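Local coordinates for clostripain-related protein (Bacteroides thetaiotaomicron, PDB 6N9J) that probably cleaves peptide bonds as a secreted C11 (clostripain-family) cysteine protease, captured here with an irreversible peptide inhibitor, at residues A[323-328]-A[333-338]; A[278-281]-A[285-288]; A[50-53]-A[58-61]. One frame throughout, in Å; residues are numbered along the deposited sequence.

Contact 1: residues A[323-328]-A[333-338]; sequences NNYCTY and GKMVSM
The Tyr325 ring lies obliquely against the backbone of Gly333 and Lys334, with CZ 3.6 Å from Gly333 CA. At the ring edge, close to its plane, sits Met335 SD, 5.4 Å from the Tyr325 ring centroid and 89° off the ring normal: a Met-aromatic contact made edge-on. CG of Tyr325 is anti to the backbone N (chi1 -174°), which carries the phenol along the partner strand toward Gly333, where the lack of a side chain matters: a CB there would run into the ring. The Tyr328 ring also meets Gly333 CA obliquely, and its OH rests beside the extended Lys334 chain, 3.5 Å from CE. The amide of Asn323 brings OD1 to 3.3 Å from Ser337 CA, and one water bridges Asn323 OD1 and Ser337 OG; ND2 of Asn323 turns to Ser224 O. The Asn324 side chain crosses that of Met338 at about a right angle, ND2 lying 3.5 Å from Met338 CG. That same ND2 donates to Asn323 O from above the carbonyl plane, a bent bond.

On the Met335 side, the bent thioether chain folds its CE back to 3.6 Å from Asn323 CB. On the other face Cys326 CB packs on Val336 CG2. Four backbone bonds hold the strands together, two each for the pairs Asn324-Val336 and Cys326-Lys334; the Cys326 N to Lys334 O bond is nearly straight at 173°. Thr327 OG1 binds Glu185, and both Tyr325 and Thr327 pack on the bound peptide. This is an antiparallel beta hairpin at one end of the protein's mixed sheet, and its Tyr325-Thr327 face forms part of the wall of the inhibitor-binding cleft.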
loop_
_atom_site.group_PDB
_atom_site.type_symbol
_atom_site.label_atom_id
_atom_site.label_comp_id
_atom_site.label_asym_id
_atom_site.label_seq_id
_atom_site.Cartn_x
_atom_site.Cartn_y
_atom_site.Cartn_z
ATOM N N ASN A 323 18.703 6.088 -3.216
ATOM C CA ASN A 323 18.474 4.928 -4.063
ATOM C C ASN A 323 17.466 4.016 -3.389
ATOM O O ASN A 323 17.266 4.099 -2.169
ATOM C CB ASN A 323 19.782 4.161 -4.326
ATOM C CG ASN A 323 20.810 4.973 -5.090
ATOM O OD1 ASN A 323 20.470 5.856 -5.877
ATOM N ND2 ASN A 323 22.085 4.662 -4.874
ATOM N N ASN A 324 16.811 3.175 -4.189
ATOM C CA ASN A 324 16.007 2.059 -3.693
ATOM C C ASN A 324 16.463 0.786 -4.400
ATOM O O ASN A 324 16.959 0.848 -5.528
ATOM C CB ASN A 324 14.513 2.289 -3.943
ATOM C CG ASN A 324 13.833 3.035 -2.820
ATOM O OD1 ASN A 324 12.737 2.670 -2.394
ATOM N ND2 ASN A 324 14.480 4.084 -2.326
ATOM N N TYR A 325 16.296 -0.364 -3.753
ATOM C CA TYR A 325 16.585 -1.638 -4.399
ATOM C C TYR A 325 15.419 -2.046 -5.297
ATOM O O TYR A 325 14.265 -1.980 -4.886
ATOM C CB TYR A 325 16.865 -2.715 -3.356
ATOM C CG TYR A 325 17.324 -4.060 -3.918
ATOM C CD1 TYR A 325 18.663 -4.306 -4.169
ATOM C CD2 TYR A 325 16.409 -5.086 -4.164
ATOM C CE1 TYR A 325 19.083 -5.534 -4.662
ATOM C CE2 TYR A 325 16.813 -6.312 -4.647
ATOM C CZ TYR A 325 18.150 -6.534 -4.894
ATOM O OH TYR A 325 18.563 -7.754 -5.381
ATOM N N CYS A 326 15.725 -2.445 -6.532
ATOM C CA CYS A 326 14.690 -2.856 -7.480
ATOM C C CYS A 326 15.119 -4.146 -8.112
ATOM O O CYS A 326 16.312 -4.458 -8.139
ATOM C CB CYS A 326 14.450 -1.791 -8.568
ATOM S SG CYS A 326 13.629 -0.267 -7.986
ATOM N N THR A 327 14.160 -4.894 -8.644
ATOM C CA THR A 327 14.476 -6.207 -9.167
ATOM C C THR A 327 14.187 -6.308 -10.652
ATOM O O THR A 327 13.358 -5.587 -11.197
ATOM C CB THR A 327 13.698 -7.331 -8.417
ATOM O OG1 THR A 327 12.287 -7.200 -8.642
ATOM C CG2 THR A 327 13.985 -7.278 -6.922
ATOM N N TYR A 328 14.905 -7.205 -11.306
ATOM C CA TYR A 328 14.571 -7.590 -12.662
ATOM C C TYR A 328 13.548 -8.703 -12.588
ATOM O O TYR A 328 13.285 -9.235 -11.505
ATOM C CB TYR A 328 15.796 -8.062 -13.416
ATOM C CG TYR A 328 16.905 -7.058 -13.568
ATOM C CD1 TYR A 328 17.865 -6.898 -12.580
ATOM C CD2 TYR A 328 17.034 -6.318 -14.743
ATOM C CE1 TYR A 328 18.905 -5.999 -12.740
ATOM C CE2 TYR A 328 18.057 -5.425 -14.911
ATOM C CZ TYR A 328 18.992 -5.265 -13.909
ATOM O OH TYR A 328 20.016 -4.372 -14.088
ATOM N N GLY A 333 18.506 -8.320 -8.591
ATOM C CA GLY A 333 18.256 -6.891 -8.522
ATOM C C GLY A 333 19.482 -6.023 -8.324
ATOM O O GLY A 333 20.616 -6.509 -8.304
ATOM N N LYS A 334 19.239 -4.725 -8.172
ATOM C CA LYS A 334 20.294 -3.756 -7.900
ATOM C C LYS A 334 19.673 -2.461 -7.381
ATOM O O LYS A 334 18.452 -2.293 -7.418
ATOM C CB LYS A 334 21.133 -3.486 -9.163
ATOM C CG LYS A 334 20.408 -2.713 -10.254
ATOM C CD LYS A 334 21.394 -2.119 -11.258
ATOM C CE LYS A 334 20.678 -1.381 -12.381
ATOM N NZ LYS A 334 21.628 -0.750 -13.345
ATOM N N MET A 335 20.514 -1.556 -6.887
ATOM C CA MET A 335 20.065 -0.231 -6.451
ATOM C C MET A 335 19.726 0.651 -7.656
ATOM O O MET A 335 20.438 0.636 -8.652
ATOM C CB MET A 335 21.136 0.451 -5.593
ATOM C CG MET A 335 21.552 -0.348 -4.360
ATOM S SD MET A 335 20.207 -0.664 -3.201
ATOM C CE MET A 335 19.865 1.003 -2.652
ATOM N N VAL A 336 18.642 1.412 -7.556
ATOM C CA VAL A 336 18.238 2.336 -8.619
ATOM C C VAL A 336 18.008 3.742 -8.046
ATOM O O VAL A 336 17.464 3.888 -6.953
ATOM C CB VAL A 336 16.954 1.840 -9.317
ATOM C CG1 VAL A 336 16.423 2.891 -10.292
ATOM C CG2 VAL A 336 17.219 0.506 -10.015
ATOM N N SER A 337 18.418 4.774 -8.776
ATOM C CA SER A 337 18.283 6.147 -8.292
ATOM C C SER A 337 16.816 6.580 -8.177
ATOM O O SER A 337 16.019 6.344 -9.087
ATOM C CB SER A 337 19.047 7.104 -9.211
ATOM O OG SER A 337 18.986 8.439 -8.739
ATOM N N MET A 338 16.460 7.203 -7.049
ATOM C CA MET A 338 15.110 7.733 -6.866
ATOM C C MET A 338 15.064 9.242 -7.143
ATOM O O MET A 338 14.126 9.929 -6.731
ATOM C CB MET A 338 14.587 7.437 -5.447
ATOM C CG MET A 338 14.221 5.958 -5.220
ATOM S SD MET A 338 12.860 5.353 -6.247
ATOM C CE MET A 338 13.655 4.048 -7.174
HETATM O O HOH W 1 20.935 8.769 -6.540
#

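Contact 2: residues A[278-281]-A[285-288]; sequences CYDP and NNYH
Asp280 meets Asn286 and Tyr287 through hydrogen bonds that use both carboxylate oxygens. Asp280 OD2 accepts from Asn286 N at 2.7 Å on its syn lone pair, while Tyr287 N reaches Asp280 OD1 from above the carboxylate plane at 2.9 Å. Two successive backbone N-H groups thus grip one side chain and fix its rotation. The carboxylate gets there because CG sits between the backbone N and the carbonyl carbon (chi1 58°). Main-chain bonds frame this grip: Tyr279 N donates to Tyr287 O at 2.7 Å, and Asn285 N makes a longer, more bent bond to Asp280 O. With an alanine at Asp280, the N-H groups of Asn286 and Tyr287 would probably lose their acceptor and this part of the loop be freer to shift.

Among the contacts of flat groups, Asp280 approaches Tyr287 at the ring edge, OD2 lying 3.4 Å from CD2, with the carboxylate and ring planes 67° apart. The phenol OH of Tyr287 binds Asp114, and its ring stacks with Tyr162. Cys278 meets the His288 imidazole obliquely: SG is 4.4 Å from the His288 ring centroid, and CB comes within 3.6 Å of CD2.

Apolar contact is slight, with the CB atoms of Tyr279 and Tyr287 3.8 Å apart. Beyond them the Tyr279 ring runs obliquely past the His288 carbonyl carbon, and its OH is taken by Asp289. Cys278 and His288 are bridged through their backbones, and His288 goes on to pair with Thr346 in the short strand 345-346. Together these features describe a tight chain reversal in the long loop after helix 248-259, closed by an aspartate that binds consecutive main-chain amides and leading directly into a small two-stranded sheet.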
loop_
_atom_site.group_PDB
_atom_site.type_symbol
_atom_site.label_atom_id
_atom_site.label_comp_id
_atom_site.label_asym_id
_atom_site.label_seq_id
_atom_site.Cartn_x
_atom_site.Cartn_y
_atom_site.Cartn_z
ATOM N N CYS A 278 11.069 6.500 -13.459
ATOM C CA CYS A 278 10.326 5.249 -13.597
ATOM C C CYS A 278 10.533 4.361 -12.369
ATOM O O CYS A 278 11.670 4.135 -11.955
ATOM C CB CYS A 278 10.763 4.502 -14.877
ATOM S SG CYS A 278 10.102 2.815 -15.021
ATOM N N TYR A 279 9.438 3.861 -11.792
ATOM C CA TYR A 279 9.493 3.095 -10.537
ATOM C C TYR A 279 9.707 1.598 -10.732
ATOM O O TYR A 279 10.049 0.903 -9.784
ATOM C CB TYR A 279 8.222 3.325 -9.714
ATOM C CG TYR A 279 8.125 4.735 -9.178
ATOM C CD1 TYR A 279 9.094 5.235 -8.316
ATOM C CD2 TYR A 279 7.077 5.571 -9.544
ATOM C CE1 TYR A 279 9.017 6.527 -7.823
ATOM C CE2 TYR A 279 6.996 6.864 -9.061
ATOM C CZ TYR A 279 7.971 7.334 -8.199
ATOM O OH TYR A 279 7.905 8.623 -7.717
ATOM N N ASP A 280 9.507 1.103 -11.953
ATOM C CA ASP A 280 9.912 -0.264 -12.299
ATOM C C ASP A 280 10.822 -0.292 -13.535
ATOM O O ASP A 280 10.448 -0.849 -14.572
ATOM C CB ASP A 280 8.671 -1.145 -12.522
ATOM C CG ASP A 280 7.759 -0.610 -13.627
ATOM O OD1 ASP A 280 7.846 0.604 -13.940
ATOM O OD2 ASP A 280 6.954 -1.406 -14.171
ATOM N N PRO A 281 12.032 0.293 -13.428
ATOM C CA PRO A 281 12.874 0.484 -14.613
ATOM C C PRO A 281 13.541 -0.800 -15.106
ATOM O O PRO A 281 14.047 -0.843 -16.222
ATOM C CB PRO A 281 13.926 1.484 -14.130
ATOM C CG PRO A 281 14.050 1.207 -12.670
ATOM C CD PRO A 281 12.707 0.746 -12.196
ATOM N N ASN A 285 8.315 -1.225 -17.001
ATOM C CA ASN A 285 8.228 0.240 -17.096
ATOM C C ASN A 285 6.766 0.687 -17.114
ATOM O O ASN A 285 6.367 1.562 -17.883
ATOM C CB ASN A 285 8.979 0.761 -18.330
ATOM C CG ASN A 285 10.490 0.770 -18.135
ATOM O OD1 ASN A 285 11.102 -0.257 -17.829
ATOM N ND2 ASN A 285 11.096 1.935 -18.302
ATOM N N ASN A 286 5.973 0.055 -16.258
ATOM C CA ASN A 286 4.562 0.369 -16.100
ATOM C C ASN A 286 4.326 1.604 -15.238
ATOM O O ASN A 286 3.256 2.216 -15.321
ATOM C CB ASN A 286 3.824 -0.819 -15.476
ATOM C CG ASN A 286 3.596 -1.950 -16.462
ATOM O OD1 ASN A 286 3.479 -1.718 -17.652
ATOM N ND2 ASN A 286 3.511 -3.178 -15.960
ATOM N N TYR A 287 5.326 1.967 -14.428
ATOM C CA TYR A 287 5.161 2.991 -13.392
ATOM C C TYR A 287 6.100 4.189 -13.512
ATOM O O TYR A 287 7.314 4.045 -13.402
ATOM C CB TYR A 287 5.360 2.367 -12.003
ATOM C CG TYR A 287 4.420 1.238 -11.694
ATOM C CD1 TYR A 287 3.148 1.491 -11.209
ATOM C CD2 TYR A 287 4.797 -0.081 -11.897
ATOM C CE1 TYR A 287 2.280 0.461 -10.924
ATOM C CE2 TYR A 287 3.938 -1.114 -11.621
ATOM C CZ TYR A 287 2.681 -0.835 -11.129
ATOM O OH TYR A 287 1.814 -1.857 -10.835
ATOM N N HIS A 288 5.525 5.376 -13.685
ATOM C CA HIS A 288 6.293 6.614 -13.768
ATOM C C HIS A 288 5.813 7.642 -12.757
ATOM O O HIS A 288 4.657 7.619 -12.351
ATOM C CB HIS A 288 6.207 7.204 -15.182
ATOM C CG HIS A 288 6.907 6.378 -16.212
ATOM N ND1 HIS A 288 6.273 5.385 -16.925
ATOM C CD2 HIS A 288 8.195 6.374 -16.620
ATOM C CE1 HIS A 288 7.140 4.811 -17.742
ATOM N NE2 HIS A 288 8.314 5.398 -17.579
#

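Contact 3: residues A[50-53]-A[58-61]; sequences VYMD and PKLI
Tyr51 and Pro58 lie side by side and point the same way, the phenol OH 3.6 Å from Pro58 CB. With CG anti to the backbone N (chi1 170°), the Tyr51 ring extends along its own strand past Lys59 O to the proline. Asp53 takes the same kind of torsion, chi1 -178°, and lays its carboxylate alongside the pyrrolidine ring, OD1 3.4 Å from Pro58 CG. Tyr51 OH and Asp53 OD2 both hydrogen-bond to Ser83 OG.

On the Tyr51 face, Leu60 turns CD1 back to Tyr51 CB. On the opposite face Ile61 puts CG1 between its backbone N and carbonyl carbon, bringing that atom 4.0 Å from Val50 CB. Met52, bent at its second and third torsions, leads away from the partner strand to Ala27 and Leu31 of helix 24-37, while Lys59 is extended beyond CG and its NZ makes a weak hydrogen bond to Gln72.

Val50 and Ile61 exchange two backbone bonds; Met52 N donates to Lys59 O at 169°, and the return bond from Lys59 N to Met52 O is weak at 3.3 Å. The chemistry implies a hairpin held by main-chain bonds that weaken toward the turn and by buried apolar side chains, its turn end fixed by polar groups gathered round Ser83.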
loop_
_atom_site.group_PDB
_atom_site.type_symbol
_atom_site.label_atom_id
_atom_site.label_comp_id
_atom_site.label_asym_id
_atom_site.label_seq_id
_atom_site.Cartn_x
_atom_site.Cartn_y
_atom_site.Cartn_z
ATOM N N VAL A 50 -5.309 -9.256 13.830
ATOM C CA VAL A 50 -4.460 -9.778 12.769
ATOM C C VAL A 50 -5.127 -10.992 12.141
ATOM O O VAL A 50 -5.408 -11.990 12.835
ATOM C CB VAL A 50 -3.046 -10.173 13.281
ATOM C CG1 VAL A 50 -2.147 -10.584 12.119
ATOM C CG2 VAL A 50 -2.402 -9.051 14.074
ATOM N N TYR A 51 -5.406 -10.890 10.843
ATOM C CA TYR A 51 -5.806 -12.044 10.045
ATOM C C TYR A 51 -4.576 -12.597 9.338
ATOM O O TYR A 51 -3.957 -11.911 8.525
ATOM C CB TYR A 51 -6.882 -11.691 9.019
ATOM C CG TYR A 51 -7.119 -12.820 8.036
ATOM C CD1 TYR A 51 -7.923 -13.900 8.374
ATOM C CD2 TYR A 51 -6.516 -12.815 6.773
ATOM C CE1 TYR A 51 -8.133 -14.944 7.490
ATOM C CE2 TYR A 51 -6.724 -13.850 5.880
ATOM C CZ TYR A 51 -7.531 -14.908 6.237
ATOM O OH TYR A 51 -7.737 -15.947 5.347
ATOM N N MET A 52 -4.224 -13.833 9.646
ATOM C CA MET A 52 -2.940 -14.380 9.217
ATOM C C MET A 52 -3.117 -15.632 8.365
ATOM O O MET A 52 -3.589 -16.662 8.857
ATOM C CB MET A 52 -2.081 -14.688 10.445
ATOM C CG MET A 52 -0.948 -15.665 10.207
ATOM S SD MET A 52 0.559 -14.862 9.678
ATOM C CE MET A 52 1.304 -14.420 11.230
ATOM N N ASP A 53 -2.765 -15.543 7.082
ATOM C CA ASP A 53 -2.825 -16.721 6.213
ATOM C C ASP A 53 -1.455 -16.987 5.601
ATOM O O ASP A 53 -1.013 -16.264 4.714
ATOM C CB ASP A 53 -3.886 -16.550 5.113
ATOM C CG ASP A 53 -4.004 -17.777 4.215
ATOM O OD1 ASP A 53 -3.460 -18.845 4.573
ATOM O OD2 ASP A 53 -4.668 -17.696 3.155
ATOM N N PRO A 58 -5.736 -20.577 8.315
ATOM C CA PRO A 58 -5.752 -19.168 8.713
ATOM C C PRO A 58 -6.437 -18.937 10.059
ATOM O O PRO A 58 -7.195 -19.792 10.545
ATOM C CB PRO A 58 -6.535 -18.498 7.584
ATOM C CG PRO A 58 -6.265 -19.371 6.393
ATOM C CD PRO A 58 -6.241 -20.771 6.945
ATOM N N LYS A 59 -6.132 -17.795 10.663
ATOM C CA LYS A 59 -6.717 -17.420 11.938
ATOM C C LYS A 59 -6.907 -15.912 11.981
ATOM O O LYS A 59 -6.177 -15.159 11.325
ATOM C CB LYS A 59 -5.838 -17.887 13.102
ATOM C CG LYS A 59 -4.417 -17.333 13.059
ATOM C CD LYS A 59 -3.528 -17.898 14.170
ATOM C CE LYS A 59 -2.114 -17.314 14.070
ATOM N NZ LYS A 59 -1.196 -17.734 15.182
ATOM N N LEU A 60 -7.914 -15.484 12.729
ATOM C CA LEU A 60 -8.126 -14.075 13.017
ATOM C C LEU A 60 -7.925 -13.906 14.511
ATOM O O LEU A 60 -8.673 -14.486 15.293
ATOM C CB LEU A 60 -9.530 -13.626 12.594
ATOM C CG LEU A 60 -9.974 -12.215 12.995
ATOM C CD1 LEU A 60 -9.187 -11.179 12.221
ATOM C CD2 LEU A 60 -11.475 -12.020 12.788
ATOM N N ILE A 61 -6.902 -13.158 14.916
ATOM C CA ILE A 61 -6.657 -12.949 16.344
ATOM C C ILE A 61 -6.703 -11.498 16.760
ATOM O O ILE A 61 -6.725 -10.582 15.935
ATOM C CB ILE A 61 -5.285 -13.491 16.796
ATOM C CG1 ILE A 61 -4.163 -12.787 16.040
ATOM C CG2 ILE A 61 -5.216 -14.995 16.641
ATOM C CD1 ILE A 61 -2.781 -13.223 16.451
#

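In the fold
Contacts 1 and 2 are neighbours, their centres 11 Å apart, and they touch directly: Val336 CG1 packs on Pro281 CG at 3.8 Å, and Met338 SD lies 4.3 Å from Tyr279 CD1. Thr184 links them further, touching Asn324 and Cys326 and bonding to Tyr279 O. Arg283, in the turn of contact 2, hydrogen-bonds to the peptide-facing Thr327 of contact 1, which brings contact 2 close to the inhibitor site. Contact 3 stands apart, its centre 32 Å from that of contact 1 and 33 Å from that of contact 2, yet its hairpin belongs to the same mixed sheet as contact 1, toward the far end from the 323-328/333-338 hairpin.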